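Local coordinates for protein PelA (Pseudomonas aeruginosa, PDB 5TCB) that probably hydrolyses glycosidic bonds through this glycoside hydrolase domain, part of a longer protein that probably also has deacetylase activity, at residues Y129-D135 / G168-N174; V186-V190 / M229-A233; A249-R253 / G270-V274. All coordinates share one frame; numbering follows the deposited sequence.

Overall arrangement
The eight parallel strands of this domain follow each other in chain order, as in a (beta/alpha)8 barrel. Contact 1 pairs strands 131-135 and 170-174. Contact 2 pairs the next two strands, 187-192 and 231-236. The two contacts touch because strands 170-174 and 187-192 are neighbours in the sheet. Their centres are about 10 Å apart. Contact 3 comes last along the chain and joins helix 242-254 to the loop after strand 258-262. Its centre is about 17 Å from that of contact 2 and about 22 Å from that of contact 1. Contacts 2 and 3 touch through packing of Ala233 against Leu252. Thus contacts 1 and 2 build the sheet, and contact 3 ties on an outer helix.

Contact 1 (Y129-D135 / G168-N174); sequences YAGLFLD and GLKLFFN
With CG trans to the backbone N in both (chi1 -178° and -179°), Phe133 and Phe172 swing their rings together over the face of the sheet that they share. The rings form a T-shaped pair with planes at 78°. The edge of Phe133 meets one face of Phe172, and Phe133 CD1 lies 3.6 Å from Phe172 CD2, near the rim. CZ of Phe133 also rests 3.5 Å from CB of Asn174.

At the strand ends, Asn174 ND2 donates to Asp135 OD1 over 2.8 Å. The two side chains lie alongside, and the amide comes from above the carboxylate plane. Asp135 OD2 is bonded to Tyr71 OH, and Asn174 ND2 also reaches Glu193 OE2, so both ends are held in a polar network. Five backbone hydrogen bonds fix the parallel register, such as Leu132 N to Lys170 O at 2.8 Å. On the other face, Leu134 CD1 meets Phe173 CE1 at 3.9 Å.

The two strands and helix 145-165 form a beta-alpha-beta unit. Leu132, Leu134, Leu171 and Phe173 pack under this helix. On the opposite face Phe133 pairs edge-to-face with Phe29, and Phe172 with Trp45. Strands 67-73 and 187-192 flank the pair.

Contact 2 (V186-V190 / M229-A233); sequences VASAV and MPIVA
Met229 lays its side chain over Ala187, Ala189 and Val190. Its bends at chi2 (72°) and chi3 (70°) curl the thioether back onto the other strand. Met229 CG touches Val190 CG2 at 3.7 Å, and these two side chains cross at about a right angle. Met229 SD sits 3.7 Å from Ala189 CA. The terminal Met229 CE reaches Ala187 CB at 3.8 Å and also lies close to the carbonyl oxygen of Ala187.

Pro230 follows with its ring carbons. Pro230 CD is 3.5 Å from Ser188 O, and Pro230 CB is 4.0 Å from Ala189 CB. The chain turns a corner at Ser188. Within these segments the parallel bridge is Val190 with Ile231, and beyond it Val232 also bonds to Val192. Two backbone hydrogen bonds bracket Ile231. Val190 N donates to Pro230 O at 3.0 Å, nearly straight at the hydrogen (165°). Val232 N donates to Val190 O at 2.9 Å. Val190 O also takes a CA-H...O contact from Ile231 CA at 3.2 Å.

Val190 and Ile231 share one face of the sheet and pack against helix 211-226, through Leu224 and Leu221 respectively. Ala189 meets Phe172 and Trp45, and Val232 also touches Phe172. Strand 187-192 bonds to strand 170-174 on its other edge, through Ser188 and Ala189. Strand 231-236 continues the sheet to strand 258-262, where Ile231 and Ala233 bond to Val258.

Contact 3 (A249-R253 / G270-V274); sequences AARLR and GVSDV
This is a polar contact between helix 242-254 and the loop after strand 258-262, made mainly by Arg253 on Ser272 and Asp273. It lies on the outer layer of the domain, beside the last strand of the sheet. Arg253 runs extended from CG to NE and brings its guanidinium edge to the backbone of the loop. Arg253 NE donates to Ser272 O at 2.8 Å, and Arg253 NH2 donates to the same oxygen at 3.1 Å. In this side-on grip the oxygen lies in the guanidinium plane, and both nitrogens reach it from one face of its carbonyl plane. Arg253 NH2 also makes a weak hydrogen bond to Ser272 OG at 3.2 Å.

Asp273 comes over one face of the guanidinium, while Ser272 O is at its edge. The carboxylate stacks there with the planes 4° apart. Asp273 OD2 sits over the centre of the group, 3.4 Å from CZ of Arg253. The salt bridge from Arg253 NE to Asp273 OD1 is 3.4 Å and rests on charge alone, because no N-H points at the oxygen. Asp273 OD1 instead accepts Val274 N at 3.1 Å, which steadies the carboxylate. Beside it, Ala249 CB packs 3.9 Å from Ser272 O.

Ser272 OG has its main partner in Pro259 O and is also hydrogen-bonded to Val27 N, tying the loop to the last and first strands. Arg253 NH2 has a further bond to Ser25 O. The guanidinium is thus fixed by edge bonds and a stacked charge, and it would probably favour the ionised form of Asp273.

Contact 1 (Y129-D135 / G168-N174)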
loop_
_atom_site.group_PDB
_atom_site.type_symbol
_atom_site.label_atom_id
_atom_site.label_comp_id
_atom_site.label_asym_id
_atom_site.label_seq_id
_atom_site.Cartn_x
_atom_site.Cartn_y
_atom_site.Cartn_z
ATOM N N TYR A 129 11.739 1.499 -10.840
ATOM C CA TYR A 129 10.354 1.678 -10.437
ATOM C C TYR A 129 9.920 3.122 -10.645
ATOM O O TYR A 129 10.673 4.069 -10.426
ATOM C CB TYR A 129 10.140 1.236 -8.970
ATOM C CG TYR A 129 10.179 -0.257 -8.876
ATOM C CD1 TYR A 129 9.057 -1.012 -9.196
ATOM C CD2 TYR A 129 11.348 -0.926 -8.530
ATOM C CE1 TYR A 129 9.095 -2.388 -9.156
ATOM C CE2 TYR A 129 11.397 -2.296 -8.505
ATOM C CZ TYR A 129 10.268 -3.031 -8.815
ATOM O OH TYR A 129 10.303 -4.421 -8.812
ATOM N N ALA A 130 8.677 3.293 -11.076
ATOM C CA ALA A 130 8.098 4.617 -11.256
ATOM C C ALA A 130 7.521 5.196 -9.982
ATOM O O ALA A 130 7.151 6.377 -9.953
ATOM C CB ALA A 130 7.015 4.554 -12.318
ATOM N N GLY A 131 7.407 4.388 -8.942
ATOM C CA GLY A 131 6.812 4.850 -7.708
ATOM C C GLY A 131 6.908 3.785 -6.642
ATOM O O GLY A 131 7.409 2.672 -6.864
ATOM N N LEU A 132 6.395 4.165 -5.460
ATOM C CA LEU A 132 6.351 3.309 -4.294
ATOM C C LEU A 132 4.923 3.225 -3.787
ATOM O O LEU A 132 4.208 4.229 -3.775
ATOM C CB LEU A 132 7.192 3.864 -3.164
ATOM C CG LEU A 132 8.665 4.124 -3.465
ATOM C CD1 LEU A 132 9.352 4.870 -2.311
ATOM C CD2 LEU A 132 9.381 2.846 -3.769
ATOM N N PHE A 133 4.524 2.023 -3.384
ATOM C CA PHE A 133 3.271 1.822 -2.671
ATOM C C PHE A 133 3.615 1.790 -1.193
ATOM O O PHE A 133 4.303 0.874 -0.733
ATOM C CB PHE A 133 2.550 0.555 -3.101
ATOM C CG PHE A 133 1.228 0.364 -2.385
ATOM C CD1 PHE A 133 0.154 1.161 -2.694
ATOM C CD2 PHE A 133 1.072 -0.593 -1.411
ATOM C CE1 PHE A 133 -1.054 1.012 -2.052
ATOM C CE2 PHE A 133 -0.151 -0.729 -0.744
ATOM C CZ PHE A 133 -1.203 0.068 -1.097
ATOM N N LEU A 134 3.180 2.799 -0.479
ATOM C CA LEU A 134 3.567 3.000 0.921
ATOM C C LEU A 134 2.527 2.398 1.857
ATOM O O LEU A 134 1.415 2.925 2.004
ATOM C CB LEU A 134 3.781 4.486 1.202
ATOM C CG LEU A 134 4.798 5.178 0.283
ATOM C CD1 LEU A 134 4.909 6.652 0.678
ATOM C CD2 LEU A 134 6.157 4.496 0.342
ATOM N N ASP A 135 2.905 1.307 2.515
ATOM C CA ASP A 135 2.020 0.578 3.399
ATOM C C ASP A 135 2.316 0.930 4.857
ATOM O O ASP A 135 3.289 1.625 5.192
ATOM C CB ASP A 135 2.190 -0.927 3.150
ATOM C CG ASP A 135 1.037 -1.775 3.649
ATOM O OD1 ASP A 135 -0.067 -1.259 3.935
ATOM O OD2 ASP A 135 1.244 -3.007 3.739
ATOM N N GLY A 168 11.346 11.627 -8.433
ATOM C CA GLY A 168 10.974 10.780 -9.531
ATOM C C GLY A 168 10.168 9.555 -9.168
ATOM O O GLY A 168 9.916 8.728 -10.045
ATOM N N LEU A 169 9.822 9.380 -7.898
ATOM C CA LEU A 169 8.967 8.284 -7.462
ATOM C C LEU A 169 7.580 8.812 -7.130
ATOM O O LEU A 169 7.408 9.595 -6.181
ATOM C CB LEU A 169 9.572 7.575 -6.249
ATOM C CG LEU A 169 10.883 6.857 -6.502
ATOM C CD1 LEU A 169 11.384 6.267 -5.209
ATOM C CD2 LEU A 169 10.657 5.744 -7.528
ATOM N N LYS A 170 6.577 8.352 -7.871
ATOM C CA LYS A 170 5.201 8.622 -7.456
ATOM C C LYS A 170 4.920 7.875 -6.172
ATOM O O LYS A 170 5.274 6.702 -6.048
ATOM C CB LYS A 170 4.207 8.175 -8.528
ATOM C CG LYS A 170 4.271 8.967 -9.798
ATOM C CD LYS A 170 3.208 8.508 -10.777
ATOM C CE LYS A 170 3.256 9.305 -12.055
ATOM N NZ LYS A 170 2.614 10.610 -11.870
ATOM N N LEU A 171 4.289 8.552 -5.210
ATOM C CA LEU A 171 3.971 7.950 -3.918
ATOM C C LEU A 171 2.479 7.602 -3.872
ATOM O O LEU A 171 1.613 8.477 -3.920
ATOM C CB LEU A 171 4.379 8.869 -2.767
ATOM C CG LEU A 171 5.859 9.284 -2.749
ATOM C CD1 LEU A 171 6.143 10.128 -1.529
ATOM C CD2 LEU A 171 6.806 8.081 -2.827
ATOM N N PHE A 172 2.206 6.310 -3.788
ATOM C CA PHE A 172 0.873 5.734 -3.809
ATOM C C PHE A 172 0.638 5.285 -2.370
ATOM O O PHE A 172 1.217 4.298 -1.905
ATOM C CB PHE A 172 0.855 4.604 -4.845
ATOM C CG PHE A 172 -0.451 3.889 -5.034
ATOM C CD1 PHE A 172 -1.631 4.289 -4.446
ATOM C CD2 PHE A 172 -0.455 2.785 -5.868
ATOM C CE1 PHE A 172 -2.800 3.560 -4.665
ATOM C CE2 PHE A 172 -1.611 2.052 -6.107
ATOM C CZ PHE A 172 -2.790 2.438 -5.507
ATOM N N PHE A 173 -0.139 6.075 -1.634
ATOM C CA PHE A 173 -0.330 5.829 -0.205
ATOM C C PHE A 173 -1.378 4.734 0.006
ATOM O O PHE A 173 -2.424 4.741 -0.653
ATOM C CB PHE A 173 -0.856 7.071 0.511
ATOM C CG PHE A 173 0.150 8.147 0.822
ATOM C CD1 PHE A 173 1.291 8.335 0.078
ATOM C CD2 PHE A 173 -0.092 9.002 1.891
ATOM C CE1 PHE A 173 2.175 9.373 0.395
ATOM C CE2 PHE A 173 0.763 10.022 2.190
ATOM C CZ PHE A 173 1.895 10.213 1.445
ATOM N N ASN A 174 -1.129 3.833 0.951
ATOM C CA ASN A 174 -2.193 3.007 1.551
ATOM C C ASN A 174 -2.758 3.781 2.733
ATOM O O ASN A 174 -2.128 3.880 3.786
ATOM C CB ASN A 174 -1.690 1.635 1.966
ATOM C CG ASN A 174 -2.834 0.663 2.249
ATOM O OD1 ASN A 174 -4.003 1.023 2.052
ATOM N ND2 ASN A 174 -2.522 -0.549 2.680
#

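Contact 2 (V186-V190 / M229-A233)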
loop_
_atom_site.group_PDB
_atom_site.type_symbol
_atom_site.label_atom_id
_atom_site.label_comp_id
_atom_site.label_asym_id
_atom_site.label_seq_id
_atom_site.Cartn_x
_atom_site.Cartn_y
_atom_site.Cartn_z
ATOM N N VAL A 186 1.835 15.530 -2.234
ATOM C CA VAL A 186 2.823 14.479 -2.034
ATOM C C VAL A 186 2.348 13.147 -2.597
ATOM O O VAL A 186 3.124 12.431 -3.244
ATOM C CB VAL A 186 3.168 14.366 -0.533
ATOM C CG1 VAL A 186 4.103 13.189 -0.276
ATOM C CG2 VAL A 186 3.815 15.641 -0.051
ATOM N N ALA A 187 1.100 12.772 -2.316
ATOM C CA ALA A 187 0.533 11.513 -2.776
ATOM C C ALA A 187 -0.073 11.643 -4.163
ATOM O O ALA A 187 -0.757 12.621 -4.469
ATOM C CB ALA A 187 -0.539 11.016 -1.812
ATOM N N SER A 188 0.171 10.623 -4.992
ATOM C CA SER A 188 -0.409 10.570 -6.323
ATOM C C SER A 188 -1.768 9.866 -6.342
ATOM O O SER A 188 -2.556 10.090 -7.267
ATOM C CB SER A 188 0.556 9.858 -7.268
ATOM O OG SER A 188 1.653 10.693 -7.605
ATOM N N ALA A 189 -2.026 9.007 -5.365
ATOM C CA ALA A 189 -3.287 8.304 -5.193
ATOM C C ALA A 189 -3.281 7.742 -3.784
ATOM O O ALA A 189 -2.226 7.645 -3.145
ATOM C CB ALA A 189 -3.447 7.179 -6.224
ATOM N N VAL A 190 -4.465 7.393 -3.294
ATOM C CA VAL A 190 -4.640 6.766 -1.994
ATOM C C VAL A 190 -5.476 5.518 -2.179
ATOM O O VAL A 190 -6.550 5.580 -2.797
ATOM C CB VAL A 190 -5.318 7.728 -1.007
ATOM C CG1 VAL A 190 -5.553 7.066 0.329
ATOM C CG2 VAL A 190 -4.487 8.998 -0.868
ATOM N N MET A 229 -8.227 13.753 -5.324
ATOM C CA MET A 229 -7.264 12.677 -5.152
ATOM C C MET A 229 -7.819 11.382 -5.737
ATOM O O MET A 229 -8.936 10.977 -5.382
ATOM C CB MET A 229 -6.943 12.485 -3.677
ATOM C CG MET A 229 -6.006 11.310 -3.399
ATOM S SD MET A 229 -4.295 11.622 -3.937
ATOM C CE MET A 229 -3.781 12.865 -2.727
ATOM N N PRO A 230 -7.081 10.694 -6.606
ATOM C CA PRO A 230 -7.547 9.382 -7.073
ATOM C C PRO A 230 -7.582 8.404 -5.921
ATOM O O PRO A 230 -6.633 8.341 -5.131
ATOM C CB PRO A 230 -6.515 8.982 -8.136
ATOM C CG PRO A 230 -5.887 10.242 -8.547
ATOM C CD PRO A 230 -5.877 11.129 -7.329
ATOM N N ILE A 231 -8.693 7.669 -5.808
ATOM C CA ILE A 231 -8.884 6.673 -4.756
ATOM C C ILE A 231 -8.954 5.285 -5.380
ATOM O O ILE A 231 -9.781 5.018 -6.271
ATOM C CB ILE A 231 -10.135 6.931 -3.894
ATOM C CG1 ILE A 231 -10.169 8.376 -3.408
ATOM C CG2 ILE A 231 -10.161 5.949 -2.719
ATOM C CD1 ILE A 231 -11.478 8.764 -2.766
ATOM N N VAL A 232 -8.111 4.395 -4.881
ATOM C CA VAL A 232 -8.075 3.005 -5.298
ATOM C C VAL A 232 -8.740 2.182 -4.206
ATOM O O VAL A 232 -8.441 2.340 -3.015
ATOM C CB VAL A 232 -6.628 2.548 -5.553
ATOM C CG1 VAL A 232 -6.538 1.033 -5.585
ATOM C CG2 VAL A 232 -6.122 3.179 -6.836
ATOM N N ALA A 233 -9.689 1.355 -4.599
ATOM C CA ALA A 233 -10.344 0.411 -3.711
ATOM C C ALA A 233 -9.681 -0.947 -3.872
ATOM O O ALA A 233 -9.673 -1.502 -4.970
ATOM C CB ALA A 233 -11.838 0.304 -4.021
#

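Contact 3 (A249-R253 / G270-V274)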
loop_
_atom_site.group_PDB
_atom_site.type_symbol
_atom_site.label_atom_id
_atom_site.label_comp_id
_atom_site.label_asym_id
_atom_site.label_seq_id
_atom_site.Cartn_x
_atom_site.Cartn_y
_atom_site.Cartn_z
ATOM N N ALA A 249 -16.156 -4.824 -9.260
ATOM C CA ALA A 249 -15.325 -3.831 -9.921
ATOM C C ALA A 249 -16.184 -2.793 -10.644
ATOM O O ALA A 249 -15.895 -1.592 -10.583
ATOM C CB ALA A 249 -14.372 -4.526 -10.890
ATOM N N ALA A 250 -17.240 -3.229 -11.335
ATOM C CA ALA A 250 -18.123 -2.269 -12.002
ATOM C C ALA A 250 -18.821 -1.372 -10.992
ATOM O O ALA A 250 -18.927 -0.154 -11.185
ATOM C CB ALA A 250 -19.149 -3.003 -12.859
ATOM N N ARG A 251 -19.258 -1.949 -9.879
ATOM C CA ARG A 251 -19.903 -1.167 -8.830
ATOM C C ARG A 251 -18.952 -0.098 -8.295
ATOM O O ARG A 251 -19.318 1.078 -8.169
ATOM C CB ARG A 251 -20.349 -2.134 -7.739
ATOM C CG ARG A 251 -21.274 -1.578 -6.715
ATOM C CD ARG A 251 -21.654 -2.671 -5.746
ATOM N NE ARG A 251 -22.151 -2.114 -4.496
ATOM C CZ ARG A 251 -22.142 -2.754 -3.332
ATOM N NH1 ARG A 251 -21.653 -3.985 -3.241
ATOM N NH2 ARG A 251 -22.619 -2.149 -2.254
ATOM N N LEU A 252 -17.709 -0.482 -8.025
ATOM C CA LEU A 252 -16.742 0.448 -7.454
ATOM C C LEU A 252 -16.400 1.572 -8.433
ATOM O O LEU A 252 -16.270 2.736 -8.030
ATOM C CB LEU A 252 -15.488 -0.329 -7.021
ATOM C CG LEU A 252 -15.736 -1.212 -5.784
ATOM C CD1 LEU A 252 -14.650 -2.268 -5.611
ATOM C CD2 LEU A 252 -15.830 -0.361 -4.529
ATOM N N ARG A 253 -16.279 1.258 -9.728
ATOM C CA ARG A 253 -16.062 2.317 -10.717
ATOM C C ARG A 253 -17.224 3.304 -10.751
ATOM O O ARG A 253 -17.002 4.519 -10.818
ATOM C CB ARG A 253 -15.796 1.701 -12.098
ATOM C CG ARG A 253 -14.402 1.124 -12.203
ATOM C CD ARG A 253 -14.090 0.564 -13.574
ATOM N NE ARG A 253 -12.720 0.052 -13.583
ATOM C CZ ARG A 253 -11.648 0.775 -13.887
ATOM N NH1 ARG A 253 -11.760 2.059 -14.212
ATOM N NH2 ARG A 253 -10.455 0.214 -13.805
ATOM N N GLY A 270 -6.402 -10.755 -10.232
ATOM C CA GLY A 270 -7.701 -10.205 -9.911
ATOM C C GLY A 270 -8.175 -9.240 -10.980
ATOM O O GLY A 270 -7.568 -9.072 -12.038
ATOM N N VAL A 271 -9.297 -8.575 -10.679
ATOM C CA VAL A 271 -9.993 -7.802 -11.687
ATOM C C VAL A 271 -10.066 -6.333 -11.310
ATOM O O VAL A 271 -10.331 -5.971 -10.161
ATOM C CB VAL A 271 -11.389 -8.385 -11.922
ATOM C CG1 VAL A 271 -11.240 -9.748 -12.576
ATOM C CG2 VAL A 271 -12.127 -8.507 -10.646
ATOM N N SER A 272 -9.886 -5.497 -12.309
ATOM C CA SER A 272 -10.013 -4.059 -12.199
ATOM C C SER A 272 -11.102 -3.492 -13.097
ATOM O O SER A 272 -11.693 -2.473 -12.755
ATOM C CB SER A 272 -8.652 -3.376 -12.511
ATOM O OG SER A 272 -8.697 -1.973 -12.237
ATOM N N ASP A 273 -11.417 -4.137 -14.207
ATOM C CA ASP A 273 -12.467 -3.645 -15.100
ATOM C C ASP A 273 -13.296 -4.837 -15.543
ATOM O O ASP A 273 -13.036 -5.980 -15.143
ATOM C CB ASP A 273 -11.859 -2.866 -16.268
ATOM C CG ASP A 273 -12.615 -1.567 -16.572
ATOM O OD1 ASP A 273 -13.858 -1.528 -16.406
ATOM O OD2 ASP A 273 -11.956 -0.583 -16.975
ATOM N N VAL A 274 -14.327 -4.554 -16.354
ATOM C CA VAL A 274 -15.211 -5.594 -16.861
ATOM C C VAL A 274 -14.521 -6.328 -18.004
ATOM O O VAL A 274 -13.516 -5.871 -18.556
ATOM C CB VAL A 274 -16.564 -5.003 -17.311
#